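Local coordinates for protein KLLA0E08119p (Kluyveromyces lactis, PDB 3VA7) that probably carboxylates urea with bicarbonate and ATP to give urea-1-carboxylate, using a covalently attached biotin that carries the carboxyl group between its active sites, at residues A[761-766]-A[843-848]. Sequence-based numbering, arbitrary orientation.
With NA (sodium ion), chain K.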
ATOM      1  N   VAL A 761     -30.430   4.603   1.253  1.00 29.28           N
ATOM      2  CA  VAL A 761     -29.114   5.022   0.795  1.00 27.68           C
ATOM      3  C   VAL A 761     -29.044   6.548   0.605  1.00 29.00           C
ATOM      4  O   VAL A 761     -29.808   7.145  -0.180  1.00 29.34           O
ATOM      5  CB  VAL A 761     -28.742   4.378  -0.570  1.00 27.92           C
ATOM      6  CG1 VAL A 761     -27.343   4.825  -0.981  1.00 23.95           C
ATOM      7  CG2 VAL A 761     -28.904   2.798  -0.550  1.00 26.45           C
ATOM      8  N   VAL A 762     -28.104   7.169   1.318  1.00 28.59           N
ATOM      9  CA  VAL A 762     -27.845   8.560   1.236  1.00 28.19           C
ATOM     10  C   VAL A 762     -27.640   8.901  -0.241  1.00 29.75           C
ATOM     11  O   VAL A 762     -26.965   8.114  -0.999  1.00 30.10           O
ATOM     12  CB  VAL A 762     -26.598   8.906   2.073  1.00 28.61           C
ATOM     13  CG1 VAL A 762     -26.207  10.362   1.859  1.00 27.52           C
ATOM     14  CG2 VAL A 762     -26.842   8.590   3.561  1.00 27.68           C
ATOM     15  N   ALA A 763     -28.205  10.048  -0.678  1.00 28.98           N
ATOM     16  CA  ALA A 763     -28.160  10.345  -2.102  1.00 28.32           C
ATOM     17  C   ALA A 763     -26.762  10.735  -2.447  1.00 27.81           C
ATOM     18  O   ALA A 763     -26.103  11.332  -1.660  1.00 28.18           O
ATOM     19  CB  ALA A 763     -29.154  11.427  -2.508  1.00 28.01           C
ATOM     20  N   GLU A 764     -26.302  10.385  -3.625  1.00 28.24           N
ATOM     21  CA  GLU A 764     -24.937  10.671  -3.974  1.00 28.84           C
ATOM     22  C   GLU A 764     -24.514  12.033  -3.434  1.00 29.69           C
ATOM     23  O   GLU A 764     -23.457  12.159  -2.793  1.00 29.88           O
ATOM     24  CB  GLU A 764     -24.788  10.657  -5.485  1.00 28.20           C
ATOM     25  CG  GLU A 764     -23.366  10.867  -5.975  1.00 28.84           C
ATOM     26  CD  GLU A 764     -23.250  10.646  -7.468  1.00 32.01           C
ATOM     27  OE1 GLU A 764     -22.189  10.976  -8.021  1.00 31.20           O
ATOM     28  OE2 GLU A 764     -24.246  10.163  -8.096  1.00 35.07           O
ATOM     29  N   ALA A 765     -25.367  13.025  -3.698  1.00 30.11           N
ATOM     30  CA  ALA A 765     -25.063  14.441  -3.558  1.00 30.39           C
ATOM     31  C   ALA A 765     -25.291  14.860  -2.132  1.00 30.85           C
ATOM     32  O   ALA A 765     -24.968  16.003  -1.768  1.00 31.22           O
ATOM     33  CB  ALA A 765     -25.988  15.249  -4.466  1.00 30.72           C
ATOM     34  N   GLU A 766     -25.896  13.968  -1.352  1.00 30.36           N
ATOM     35  CA  GLU A 766     -26.013  14.164   0.084  1.00 31.87           C
ATOM     36  C   GLU A 766     -24.860  13.557   0.927  1.00 31.98           C
ATOM     37  O   GLU A 766     -24.691  13.911   2.100  1.00 31.99           O
ATOM     38  CB  GLU A 766     -27.378  13.700   0.594  1.00 31.77           C
ATOM     39  CG  GLU A 766     -28.489  14.491  -0.020  1.00 33.65           C
ATOM     40  CD  GLU A 766     -28.807  15.705   0.810  1.00 34.41           C
ATOM     41  OE1 GLU A 766     -29.281  15.490   1.944  1.00 38.64           O
ATOM     42  OE2 GLU A 766     -28.570  16.839   0.356  1.00 29.81           O
ATOM     43  N   ALA A 843     -31.763   1.108  -5.058  1.00 25.59           N
ATOM     44  CA  ALA A 843     -30.647   1.067  -4.109  1.00 25.18           C
ATOM     45  C   ALA A 843     -29.716   2.239  -4.291  1.00 24.24           C
ATOM     46  O   ALA A 843     -28.561   2.081  -4.703  1.00 23.83           O
ATOM     47  CB  ALA A 843     -29.875  -0.269  -4.245  1.00 25.64           C
ATOM     48  N   GLY A 844     -30.224   3.412  -3.996  1.00 23.59           N
ATOM     49  CA  GLY A 844     -29.467   4.620  -4.204  1.00 25.56           C
ATOM     50  C   GLY A 844     -29.772   5.288  -5.526  1.00 26.12           C
ATOM     51  O   GLY A 844     -30.203   4.684  -6.475  1.00 26.84           O
ATOM     52  N   ASP A 845     -29.614   6.582  -5.519  1.00 27.52           N
ATOM     53  CA  ASP A 845     -29.494   7.459  -6.674  1.00 27.77           C
ATOM     54  C   ASP A 845     -28.811   6.759  -7.942  1.00 26.91           C
ATOM     55  O   ASP A 845     -29.051   7.133  -9.087  1.00 25.68           O
ATOM     56  CB  ASP A 845     -28.627   8.601  -6.046  1.00 27.47           C
ATOM     57  CG  ASP A 845     -28.480   9.759  -6.916  1.00 34.36           C
ATOM     58  OD1 ASP A 845     -29.086  10.771  -6.613  1.00 43.67           O
ATOM     59  OD2 ASP A 845     -27.731   9.741  -7.931  1.00 43.44           O
ATOM     60  N   ARG A 846     -27.919   5.783  -7.709  1.00 25.76           N
ATOM     61  CA  ARG A 846     -26.974   5.281  -8.738  1.00 25.35           C
ATOM     62  C   ARG A 846     -27.104   3.788  -9.078  1.00 25.10           C
ATOM     63  O   ARG A 846     -26.313   3.255  -9.875  1.00 24.89           O
ATOM     64  CB  ARG A 846     -25.510   5.486  -8.301  1.00 25.13           C
ATOM     65  CG  ARG A 846     -24.922   6.854  -8.587  1.00 26.09           C
ATOM     66  CD  ARG A 846     -23.589   7.047  -7.960  1.00 23.54           C
ATOM     67  NE  ARG A 846     -23.728   7.137  -6.508  1.00 27.65           N
ATOM     68  CZ  ARG A 846     -22.705   7.319  -5.664  1.00 27.34           C
ATOM     69  NH1 ARG A 846     -21.458   7.444  -6.130  1.00 23.20           N
ATOM     70  NH2 ARG A 846     -22.945   7.437  -4.366  1.00 24.44           N
ATOM     71  N   TYR A 847     -28.071   3.091  -8.491  1.00 23.63           N
ATOM     72  CA  TYR A 847     -28.088   1.670  -8.720  1.00 23.13           C
ATOM     73  C   TYR A 847     -29.426   1.081  -8.485  1.00 22.69           C
ATOM     74  O   TYR A 847     -30.216   1.582  -7.655  1.00 21.38           O
ATOM     75  CB  TYR A 847     -27.265   0.924  -7.671  1.00 24.61           C
ATOM     76  CG  TYR A 847     -25.981   1.489  -7.151  1.00 24.04           C
ATOM     77  CD1 TYR A 847     -25.958   2.593  -6.243  1.00 20.86           C
ATOM     78  CD2 TYR A 847     -24.794   0.862  -7.496  1.00 23.27           C
ATOM     79  CE1 TYR A 847     -24.780   3.060  -5.748  1.00 21.06           C
ATOM     80  CE2 TYR A 847     -23.597   1.293  -6.985  1.00 26.42           C
ATOM     81  CZ  TYR A 847     -23.587   2.368  -6.106  1.00 26.56           C
ATOM     82  OH  TYR A 847     -22.349   2.717  -5.672  1.00 28.48           O
ATOM     83  N   ILE A 848     -29.603  -0.058  -9.146  1.00 21.45           N
ATOM     84  CA  ILE A 848     -30.758  -0.906  -8.968  1.00 21.51           C
ATOM     85  C   ILE A 848     -30.194  -2.255  -8.540  1.00 22.24           C
ATOM     86  O   ILE A 848     -29.281  -2.777  -9.166  1.00 21.43           O
ATOM     87  CB  ILE A 848     -31.556  -1.074 -10.320  1.00 21.29           C
ATOM     88  CG1 ILE A 848     -32.204   0.275 -10.786  1.00 22.60           C
ATOM     89  CG2 ILE A 848     -32.561  -2.179 -10.236  1.00 16.31           C
ATOM     90  CD1 ILE A 848     -33.271   0.122 -12.006  1.00 18.10           C
TER
HETATM   91 NA    NA K1910     -26.591  10.609  -9.399  1.00 62.09          NA
HETATM   92  O   HOH W   1     -25.312   6.959  -3.134  1.00 17.96           O
HETATM   93  O   HOH W   2     -27.735  12.454  -5.386  1.00 40.76           O
HETATM   94  O   HOH W   3     -24.120  10.460 -10.981  1.00 46.00           O
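E764 and D845 share a sodium ion: E764 gives OE2 at 2.7 Å from the metal and D845 gives OD2; a water is the third ligand, and R790 also belongs to the site. R846 crosses E764 at about a right angle, its CD 3.2 Å from E764 OE2 and its guanidinium facing E764 CG. E764 CG sits over the centre of the guanidinium, 3.6 Å from R846 CZ, and the carboxylate of E764 and the guanidinium of R846 stack with their planes 15° apart. E764 OE1 lies well out of the guanidinium plane, so its attraction to R846 is one of charge alone. E764 reaches the metal on an extended chain, CG anti to the backbone N (chi1 -177°), whereas R846 bends at chi3 (-70°), turning its guanidinium face to that chain. In the carboxyltransferase part of urea carboxylase, this contact ties the end of strand 756-762, in subdomains A and B, to the type I beta turn G844-Y847, which leads from strand 838-842 into strand 847-852 of subdomains C and D. Two waters link the backbone of 761-766 to side chains of the turn: one, in the guanidinium plane, accepts from R846 NH2 and donates to V762 O (2.9 Å); the other accepts from A765 N and donates to D845 OD1. Farther along, V761 CB packs on G844 CA at 3.7 Å. Helix 786-802 packs against both metal ligands, K793 touching the side chain of E764 and A789 that of D845.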